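Local coordinates for protein D-glycerate 2-kinase (PDB 2B8N) that phosphorylates D-glycerate to 2-phosphoglycerate with ATP, a magnesium-dependent step in the degradation of serine by way of 3-hydroxypyruvate, at residues P36-P45 with R63-L72; R51-W62 with K75-K84. All blocks are in the same frame, centred on the assembly; numbering follows the deposited sequence.

Contact 1: residues P36-P45 with R63-L72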
loop_
_atom_site.group_PDB
_atom_site.type_symbol
_atom_site.label_atom_id
_atom_site.label_comp_id
_atom_site.label_asym_id
_atom_site.label_seq_id
_atom_site.Cartn_x
_atom_site.Cartn_y
_atom_site.Cartn_z
ATOM N N PRO A 36 -8.057 7.377 5.262
ATOM C CA PRO A 36 -9.263 6.534 5.291
ATOM C C PRO A 36 -10.597 7.314 5.401
ATOM O O PRO A 36 -11.532 7.007 4.658
ATOM C CB PRO A 36 -9.042 5.636 6.526
ATOM C CG PRO A 36 -7.540 5.675 6.784
ATOM C CD PRO A 36 -7.065 7.001 6.293
ATOM N N ASP A 37 -10.664 8.304 6.299
ATOM C CA ASP A 37 -11.906 9.039 6.563
ATOM C C ASP A 37 -12.437 9.686 5.278
ATOM O O ASP A 37 -13.587 9.480 4.885
ATOM C CB ASP A 37 -11.705 10.115 7.655
ATOM C CG ASP A 37 -13.041 10.691 8.184
ATOM O OD1 ASP A 37 -13.760 9.982 8.943
ATOM O OD2 ASP A 37 -13.364 11.855 7.852
ATOM N N ARG A 38 -11.588 10.455 4.621
ATOM C CA ARG A 38 -11.992 11.155 3.445
ATOM C C ARG A 38 -12.269 10.169 2.279
ATOM O O ARG A 38 -13.196 10.391 1.486
ATOM C CB ARG A 38 -10.931 12.213 3.100
ATOM C CG ARG A 38 -11.097 12.847 1.722
ATOM C CD ARG A 38 -10.531 14.249 1.626
ATOM N NE ARG A 38 -10.248 14.570 0.230
ATOM C CZ ARG A 38 -9.397 15.506 -0.170
ATOM N NH1 ARG A 38 -8.739 16.246 0.712
ATOM N NH2 ARG A 38 -9.197 15.711 -1.458
ATOM N N ALA A 39 -11.493 9.090 2.167
ATOM C CA ALA A 39 -11.658 8.164 1.020
ATOM C C ALA A 39 -13.015 7.480 1.030
ATOM O O ALA A 39 -13.661 7.306 -0.024
ATOM C CB ALA A 39 -10.545 7.110 1.002
ATOM N N VAL A 40 -13.413 7.087 2.234
ATOM C CA VAL A 40 -14.694 6.437 2.467
ATOM C C VAL A 40 -15.844 7.417 2.224
ATOM O O VAL A 40 -16.748 7.150 1.434
ATOM C CB VAL A 40 -14.762 5.877 3.913
ATOM C CG1 VAL A 40 -16.172 5.430 4.274
ATOM C CG2 VAL A 40 -13.797 4.711 4.055
ATOM N N LYS A 41 -15.800 8.550 2.905
ATOM C CA LYS A 41 -16.894 9.530 2.836
ATOM C C LYS A 41 -17.140 10.070 1.415
ATOM O O LYS A 41 -18.276 10.394 1.063
ATOM C CB LYS A 41 -16.644 10.691 3.821
ATOM C CG LYS A 41 -17.051 10.394 5.270
ATOM C CD LYS A 41 -16.368 11.340 6.251
ATOM C CE LYS A 41 -16.874 11.161 7.705
ATOM N NZ LYS A 41 -16.214 12.113 8.673
ATOM N N GLU A 42 -16.088 10.151 0.601
ATOM C CA GLU A 42 -16.230 10.584 -0.798
ATOM C C GLU A 42 -16.770 9.496 -1.735
ATOM O O GLU A 42 -17.122 9.809 -2.863
ATOM C CB GLU A 42 -14.905 11.129 -1.332
ATOM C CG GLU A 42 -14.519 12.431 -0.671
ATOM C CD GLU A 42 -13.275 13.071 -1.254
ATOM O OE1 GLU A 42 -12.595 12.433 -2.097
ATOM O OE2 GLU A 42 -12.980 14.221 -0.854
ATOM N N THR A 43 -16.843 8.246 -1.262
ATOM C CA THR A 43 -17.368 7.121 -2.047
ATOM C C THR A 43 -18.673 6.493 -1.511
ATOM O O THR A 43 -19.669 6.371 -2.248
ATOM C CB THR A 43 -16.334 5.996 -2.108
ATOM O OG1 THR A 43 -15.102 6.495 -2.641
ATOM C CG2 THR A 43 -16.847 4.849 -2.975
ATOM N N LEU A 44 -18.656 6.089 -0.242
ATOM C CA LEU A 44 -19.727 5.266 0.348
ATOM C C LEU A 44 -21.145 5.849 0.191
ATOM O O LEU A 44 -22.081 5.111 -0.110
ATOM C CB LEU A 44 -19.428 5.013 1.836
ATOM C CG LEU A 44 -20.406 4.173 2.643
ATOM C CD1 LEU A 44 -20.752 2.895 1.904
ATOM C CD2 LEU A 44 -19.809 3.857 4.003
ATOM N N PRO A 45 -21.323 7.168 0.402
ATOM C CA PRO A 45 -22.680 7.708 0.295
ATOM C C PRO A 45 -23.320 7.462 -1.073
ATOM O O PRO A 45 -24.486 7.072 -1.145
ATOM C CB PRO A 45 -22.461 9.202 0.536
ATOM C CG PRO A 45 -21.243 9.243 1.374
ATOM C CD PRO A 45 -20.363 8.231 0.746
ATOM N N ARG A 63 -9.963 3.248 11.205
ATOM C CA ARG A 63 -10.444 4.562 10.755
ATOM C C ARG A 63 -11.456 4.452 9.605
ATOM O O ARG A 63 -12.404 5.243 9.510
ATOM C CB ARG A 63 -9.296 5.508 10.409
ATOM C CG ARG A 63 -8.359 5.736 11.594
ATOM C CD ARG A 63 -8.235 7.190 12.051
ATOM N NE ARG A 63 -8.946 7.458 13.318
ATOM C CZ ARG A 63 -8.709 8.491 14.141
ATOM N NH1 ARG A 63 -7.789 9.394 13.861
ATOM N NH2 ARG A 63 -9.407 8.626 15.264
HETATM N N MSE A 64 -11.274 3.454 8.749
HETATM C CA MSE A 64 -12.239 3.185 7.686
HETATM C C MSE A 64 -13.595 2.766 8.282
HETATM O O MSE A 64 -14.643 3.198 7.790
HETATM C CB MSE A 64 -11.723 2.105 6.752
HETATM C CG MSE A 64 -10.503 2.488 5.952
HETATM SE SE MSE A 64 -10.009 1.072 4.675
HETATM C CE MSE A 64 -11.509 1.115 3.396
ATOM N N ALA A 65 -13.579 1.943 9.336
ATOM C CA ALA A 65 -14.822 1.531 9.988
ATOM C C ALA A 65 -15.516 2.746 10.611
ATOM O O ALA A 65 -16.683 2.989 10.358
ATOM C CB ALA A 65 -14.563 0.475 11.050
ATOM N N LYS A 66 -14.787 3.521 11.407
ATOM C CA LYS A 66 -15.344 4.725 12.002
ATOM C C LYS A 66 -16.004 5.658 10.976
ATOM O O LYS A 66 -17.063 6.221 11.255
ATOM C CB LYS A 66 -14.275 5.512 12.744
ATOM C CG LYS A 66 -14.793 6.816 13.341
ATOM C CD LYS A 66 -13.773 7.451 14.260
ATOM C CE LYS A 66 -14.186 8.872 14.628
ATOM N NZ LYS A 66 -14.109 9.764 13.443
ATOM N N ALA A 67 -15.368 5.850 9.819
ATOM C CA ALA A 67 -15.931 6.723 8.779
ATOM C C ALA A 67 -17.225 6.164 8.150
ATOM O O ALA A 67 -18.144 6.909 7.859
ATOM C CB ALA A 67 -14.884 7.027 7.707
ATOM N N ALA A 68 -17.296 4.850 7.971
ATOM C CA ALA A 68 -18.496 4.168 7.476
ATOM C C ALA A 68 -19.662 4.260 8.458
ATOM O O ALA A 68 -20.811 4.425 8.062
ATOM C CB ALA A 68 -18.179 2.717 7.210
ATOM N N TYR A 69 -19.358 4.127 9.740
ATOM C CA TYR A 69 -20.368 4.262 10.768
ATOM C C TYR A 69 -21.025 5.633 10.685
ATOM O O TYR A 69 -22.261 5.762 10.729
ATOM C CB TYR A 69 -19.732 4.073 12.139
ATOM C CG TYR A 69 -20.705 4.173 13.262
ATOM C CD1 TYR A 69 -21.816 3.347 13.313
ATOM C CD2 TYR A 69 -20.523 5.098 14.277
ATOM C CE1 TYR A 69 -22.721 3.439 14.355
ATOM C CE2 TYR A 69 -21.405 5.193 15.312
ATOM C CZ TYR A 69 -22.498 4.370 15.346
ATOM O OH TYR A 69 -23.368 4.474 16.389
ATOM N N GLU A 70 -20.181 6.652 10.542
ATOM C CA GLU A 70 -20.648 8.038 10.455
ATOM C C GLU A 70 -21.491 8.281 9.204
ATOM O O GLU A 70 -22.444 9.048 9.256
ATOM C CB GLU A 70 -19.475 9.022 10.513
ATOM C CG GLU A 70 -18.792 9.062 11.879
ATOM C CD GLU A 70 -17.548 9.928 11.922
ATOM O OE1 GLU A 70 -17.235 10.592 10.907
ATOM O OE2 GLU A 70 -16.882 9.931 12.982
ATOM N N VAL A 71 -21.140 7.645 8.087
ATOM C CA VAL A 71 -22.000 7.692 6.906
ATOM C C VAL A 71 -23.346 6.936 7.120
ATOM O O VAL A 71 -24.396 7.466 6.793
ATOM C CB VAL A 71 -21.292 7.145 5.627
ATOM C CG1 VAL A 71 -22.299 7.027 4.468
ATOM C CG2 VAL A 71 -20.090 8.032 5.229
ATOM N N LEU A 72 -23.313 5.714 7.662
ATOM C CA LEU A 72 -24.489 4.835 7.644
ATOM C C LEU A 72 -25.281 4.751 8.941
ATOM O O LEU A 72 -26.485 4.597 8.889
ATOM C CB LEU A 72 -24.087 3.427 7.243
ATOM C CG LEU A 72 -23.611 3.283 5.795
ATOM C CD1 LEU A 72 -23.042 1.904 5.690
ATOM C CD2 LEU A 72 -24.701 3.518 4.762
#
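Val40 and Ala67 face each other at the apolar centre, with Val40 CB 4.0 Å from Ala67 CB. The CG1 branch of Val40 lies anti to its own backbone N (chi1 169°) and leans over the backbone of Ala68, while CG2 lies nearest the carbonyl O of Met64. One turn on, Leu44 presses CD2 against Ala68 CB at 3.8 Å and CG against Val71 CG1 at 3.9 Å. Pro45 brings CG to the same methyl of Val71, crossing it at about a right angle. At the other end Pro36 CB sits 3.5 Å from Met64 CG and beside Arg63 CB. Outward, the extended Lys41 slides past Val71 CG2 before its ammonium reaches the acids. Lys41 NZ makes salt bridges with Glu70 OE1 at 2.9 Å, nearly along the C-O axis, and with Asp37 OD2, on its syn lone pair, at 3.0 Å. Lys66 NZ holds Glu70 OE2 at 2.8 Å, so two lysines probably offset the nearness of the two carboxylates in this network. The axes of helix segments 36-41 and 63-72 approach to 8.2 Å, with a crossing angle of -42°. Val40 and Met64 both touch Ile260 of strand 255-261, and Met64 and Ala68 reach strand 128-133, as expected of two helices sharing one face of the parallel beta sheet of an alpha/beta domain.

Contact 2: residues R51-W62 with K75-K84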
loop_
_atom_site.group_PDB
_atom_site.type_symbol
_atom_site.label_atom_id
_atom_site.label_comp_id
_atom_site.label_asym_id
_atom_site.label_seq_id
_atom_site.Cartn_x
_atom_site.Cartn_y
_atom_site.Cartn_z
ATOM N N ARG A 51 -29.007 -2.544 5.188
ATOM C CA ARG A 51 -28.932 -3.877 5.810
ATOM C C ARG A 51 -27.489 -4.391 5.856
ATOM O O ARG A 51 -27.219 -5.503 5.402
ATOM C CB ARG A 51 -29.769 -4.880 5.009
ATOM C CG ARG A 51 -31.224 -4.573 4.898
ATOM C CD ARG A 51 -31.927 -5.685 4.158
ATOM N NE ARG A 51 -33.072 -6.136 4.935
ATOM C CZ ARG A 51 -33.162 -7.284 5.609
ATOM N NH1 ARG A 51 -32.175 -8.162 5.617
ATOM N NH2 ARG A 51 -34.273 -7.545 6.287
ATOM N N VAL A 52 -26.591 -3.568 6.405
ATOM C CA VAL A 52 -25.145 -3.732 6.260
ATOM C C VAL A 52 -24.537 -4.477 7.464
ATOM O O VAL A 52 -24.849 -4.178 8.622
ATOM C CB VAL A 52 -24.431 -2.312 6.031
ATOM C CG1 VAL A 52 -22.933 -2.434 5.919
ATOM C CG2 VAL A 52 -24.989 -1.582 4.792
ATOM N N ILE A 53 -23.723 -5.487 7.164
ATOM C CA ILE A 53 -22.786 -6.062 8.107
ATOM C C ILE A 53 -21.424 -5.550 7.660
ATOM O O ILE A 53 -21.000 -5.794 6.549
ATOM C CB ILE A 53 -22.821 -7.612 8.112
ATOM C CG1 ILE A 53 -24.126 -8.122 8.756
ATOM C CG2 ILE A 53 -21.616 -8.179 8.887
ATOM C CD1 ILE A 53 -25.378 -7.856 7.969
ATOM N N LEU A 54 -20.752 -4.827 8.541
ATOM C CA LEU A 54 -19.484 -4.175 8.217
ATOM C C LEU A 54 -18.345 -5.065 8.714
ATOM O O LEU A 54 -18.319 -5.460 9.899
ATOM C CB LEU A 54 -19.436 -2.774 8.848
ATOM C CG LEU A 54 -18.162 -1.913 8.816
ATOM C CD1 LEU A 54 -18.511 -0.428 9.103
ATOM C CD2 LEU A 54 -17.081 -2.428 9.794
ATOM N N VAL A 55 -17.446 -5.407 7.782
ATOM C CA VAL A 55 -16.226 -6.143 8.070
ATOM C C VAL A 55 -15.028 -5.331 7.549
ATOM O O VAL A 55 -14.894 -5.086 6.329
ATOM C CB VAL A 55 -16.248 -7.539 7.423
ATOM C CG1 VAL A 55 -14.920 -8.275 7.674
ATOM C CG2 VAL A 55 -17.416 -8.370 7.969
ATOM N N ALA A 56 -14.160 -4.918 8.478
ATOM C CA ALA A 56 -13.026 -4.055 8.138
ATOM C C ALA A 56 -11.784 -4.762 8.585
ATOM O O ALA A 56 -11.667 -5.099 9.768
ATOM C CB ALA A 56 -13.138 -2.684 8.793
ATOM N N VAL A 57 -10.879 -4.993 7.622
ATOM C CA VAL A 57 -9.627 -5.720 7.838
ATOM C C VAL A 57 -8.499 -4.939 7.194
ATOM O O VAL A 57 -8.595 -4.551 6.041
ATOM C CB VAL A 57 -9.682 -7.140 7.229
ATOM C CG1 VAL A 57 -8.304 -7.779 7.191
ATOM C CG2 VAL A 57 -10.589 -7.995 8.022
ATOM N N GLY A 58 -7.435 -4.718 7.942
ATOM C CA GLY A 58 -6.265 -4.032 7.407
ATOM C C GLY A 58 -5.629 -3.130 8.444
ATOM O O GLY A 58 -6.152 -2.991 9.566
ATOM N N LYS A 59 -4.496 -2.525 8.070
ATOM C CA LYS A 59 -3.802 -1.594 8.955
ATOM C C LYS A 59 -4.605 -0.307 9.147
ATOM O O LYS A 59 -4.409 0.375 10.125
ATOM C CB LYS A 59 -2.411 -1.245 8.419
ATOM C CG LYS A 59 -1.441 -2.423 8.260
ATOM C CD LYS A 59 -0.065 -1.894 7.954
ATOM C CE LYS A 59 0.614 -2.589 6.810
ATOM N NZ LYS A 59 2.019 -2.066 6.684
ATOM N N ALA A 60 -5.476 0.024 8.202
ATOM C CA ALA A 60 -6.357 1.189 8.289
ATOM C C ALA A 60 -7.806 0.815 8.657
ATOM O O ALA A 60 -8.746 1.606 8.415
ATOM C CB ALA A 60 -6.353 1.924 6.965
ATOM N N ALA A 61 -7.987 -0.369 9.238
ATOM C CA ALA A 61 -9.339 -0.896 9.422
ATOM C C ALA A 61 -10.139 -0.014 10.351
ATOM O O ALA A 61 -11.294 0.266 10.070
ATOM C CB ALA A 61 -9.325 -2.336 9.920
ATOM N N TRP A 62 -9.517 0.432 11.441
ATOM C CA TRP A 62 -10.234 1.150 12.471
ATOM C C TRP A 62 -10.764 2.495 11.955
ATOM O O TRP A 62 -11.915 2.848 12.229
ATOM C CB TRP A 62 -9.379 1.314 13.723
ATOM C CG TRP A 62 -10.184 1.712 14.905
ATOM C CD1 TRP A 62 -10.727 0.883 15.856
ATOM C CD2 TRP A 62 -10.571 3.043 15.268
ATOM N NE1 TRP A 62 -11.421 1.626 16.792
ATOM C CE2 TRP A 62 -11.346 2.950 16.446
ATOM C CE3 TRP A 62 -10.339 4.306 14.711
ATOM C CZ2 TRP A 62 -11.877 4.071 17.072
ATOM C CZ3 TRP A 62 -10.889 5.420 15.325
ATOM C CH2 TRP A 62 -11.640 5.300 16.491
ATOM N N LYS A 75 -28.038 1.579 10.045
ATOM C CA LYS A 75 -28.131 0.722 8.870
ATOM C C LYS A 75 -27.070 -0.354 8.932
ATOM O O LYS A 75 -27.194 -1.364 8.239
ATOM C CB LYS A 75 -27.925 1.511 7.576
ATOM C CG LYS A 75 -28.958 2.565 7.316
ATOM C CD LYS A 75 -28.496 3.482 6.211
ATOM C CE LYS A 75 -29.667 4.167 5.582
ATOM N NZ LYS A 75 -29.233 5.422 4.978
ATOM N N ILE A 76 -26.003 -0.115 9.702
ATOM C CA ILE A 76 -25.097 -1.192 10.090
ATOM C C ILE A 76 -25.689 -1.908 11.314
ATOM O O ILE A 76 -25.932 -1.310 12.371
ATOM C CB ILE A 76 -23.661 -0.728 10.410
ATOM C CG1 ILE A 76 -22.937 -0.192 9.160
ATOM C CG2 ILE A 76 -22.836 -1.900 11.019
ATOM C CD1 ILE A 76 -21.876 0.865 9.500
ATOM N N ARG A 77 -25.903 -3.205 11.134
ATOM C CA ARG A 77 -26.500 -4.059 12.131
ATOM C C ARG A 77 -25.435 -4.682 13.019
ATOM O O ARG A 77 -25.687 -4.938 14.181
ATOM C CB ARG A 77 -27.315 -5.112 11.413
ATOM C CG ARG A 77 -28.359 -4.435 10.557
ATOM C CD ARG A 77 -29.292 -5.378 9.876
ATOM N NE ARG A 77 -30.547 -4.694 9.618
ATOM C CZ ARG A 77 -31.693 -5.289 9.311
ATOM N NH1 ARG A 77 -31.769 -6.614 9.200
ATOM N NH2 ARG A 77 -32.776 -4.544 9.114
ATOM N N LYS A 78 -24.248 -4.909 12.458
ATOM C CA LYS A 78 -23.117 -5.485 13.176
ATOM C C LYS A 78 -21.835 -5.006 12.494
ATOM O O LYS A 78 -21.778 -4.903 11.269
ATOM C CB LYS A 78 -23.169 -7.020 13.168
ATOM C CG LYS A 78 -23.073 -7.654 14.572
ATOM C CD LYS A 78 -21.693 -7.453 15.228
ATOM C CE LYS A 78 -21.773 -6.704 16.597
ATOM N NZ LYS A 78 -21.683 -5.190 16.478
ATOM N N GLY A 79 -20.826 -4.695 13.296
ATOM C CA GLY A 79 -19.523 -4.307 12.788
ATOM C C GLY A 79 -18.398 -5.039 13.504
ATOM O O GLY A 79 -18.464 -5.312 14.718
ATOM N N VAL A 80 -17.357 -5.347 12.740
ATOM C CA VAL A 80 -16.180 -6.030 13.266
ATOM C C VAL A 80 -14.914 -5.482 12.595
ATOM O O VAL A 80 -14.902 -5.164 11.400
ATOM C CB VAL A 80 -16.291 -7.563 13.109
ATOM C CG1 VAL A 80 -16.337 -7.950 11.637
ATOM C CG2 VAL A 80 -15.155 -8.287 13.826
ATOM N N VAL A 81 -13.861 -5.356 13.402
ATOM C CA VAL A 81 -12.621 -4.690 13.027
ATOM C C VAL A 81 -11.447 -5.589 13.430
ATOM O O VAL A 81 -11.349 -6.007 14.590
ATOM C CB VAL A 81 -12.537 -3.318 13.756
ATOM C CG1 VAL A 81 -11.141 -2.699 13.666
ATOM C CG2 VAL A 81 -13.616 -2.359 13.211
ATOM N N VAL A 82 -10.585 -5.915 12.453
ATOM C CA VAL A 82 -9.315 -6.631 12.704
ATOM C C VAL A 82 -8.146 -5.786 12.148
ATOM O O VAL A 82 -8.118 -5.464 10.963
ATOM C CB VAL A 82 -9.284 -8.043 12.062
ATOM C CG1 VAL A 82 -8.052 -8.827 12.539
ATOM C CG2 VAL A 82 -10.528 -8.818 12.390
ATOM N N THR A 83 -7.193 -5.417 12.988
ATOM C CA THR A 83 -6.068 -4.594 12.524
ATOM C C THR A 83 -4.796 -5.058 13.240
ATOM O O THR A 83 -4.832 -6.021 13.993
ATOM C CB THR A 83 -6.379 -3.053 12.676
ATOM O OG1 THR A 83 -5.441 -2.265 11.927
ATOM C CG2 THR A 83 -6.360 -2.609 14.128
ATOM N N LYS A 84 -3.670 -4.417 12.954
ATOM C CA LYS A 84 -2.402 -4.724 13.612
ATOM C C LYS A 84 -2.445 -4.408 15.118
ATOM O O LYS A 84 -3.124 -3.475 15.553
ATOM C CB LYS A 84 -1.265 -3.895 12.989
ATOM C CG LYS A 84 -0.597 -4.494 11.774
ATOM C CD LYS A 84 0.481 -3.553 11.225
ATOM C CE LYS A 84 1.761 -3.611 12.040
ATOM N NZ LYS A 84 2.399 -4.922 11.932
#
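Backbone hydrogen bonds join Val52, Leu54, Ala56 and Gly58 to the strand 76-84 and the residue before it, as in parallel strands. Val52 N donates to Lys75 O at 2.9 Å, and Gly58 N closes the row on Val82 O at 3.2 Å. Between the Val52-Ile76 and Leu54-Gly79 pairs the second strand holds one residue more, a beta bulge that includes Arg77. One side-chain bond extends the row: Thr83 OG1, turned anti to the backbone N (chi1 -166°), donates in the carbonyl plane to a lone pair of Gly58 O at 2.6 Å. Apolar contacts divide between the faces. Leu54 CD1 meets Ile76 CD1 at 3.6 Å, and Val81 CG1 nears the Trp62 ring obliquely and the Ala61 methyl. On the opposite face Val55 and Val80 lie side by side, Val55 CG2 to Val80 CG1 at 3.8 Å. Among the charged groups, Arg77 NH1 sits over one face, toward the rim, of the Arg51 guanidinium, 3.9 Å from Arg51 CZ, with the planes 48° apart; a salt bridge from Arg51 to Asp127 probably eases the closeness of the two positive groups. Lys59 and Lys84 run alongside each other through their aliphatic carbons. Linked by helix 61-72, the neighbouring parallel strands make a classic beta-alpha-beta crossover in the six-stranded parallel sheet.

How the contacts relate
The centres of contacts 1 and 2 lie about 11 Å apart within one domain, and helix 61-72 belongs to both. Along the chain their segments alternate: 36-45, then 51-62, then 63-72, then 75-84. Contact 1 packs two helices on the sheet, contact 2 joins two strands within it. The layers touch where Ala68 CB meets Leu54 CD1 and Ala65 CB meets Val81 CG2, both at 3.7 Å, consistent with small residues letting the helix lie close. Pro36 also packs on Ala60, at the turn between strand 52-57 and that helix. Together they give two neighbouring strands of the parallel sheet and part of the helical layer over it in this two-sheet kinase.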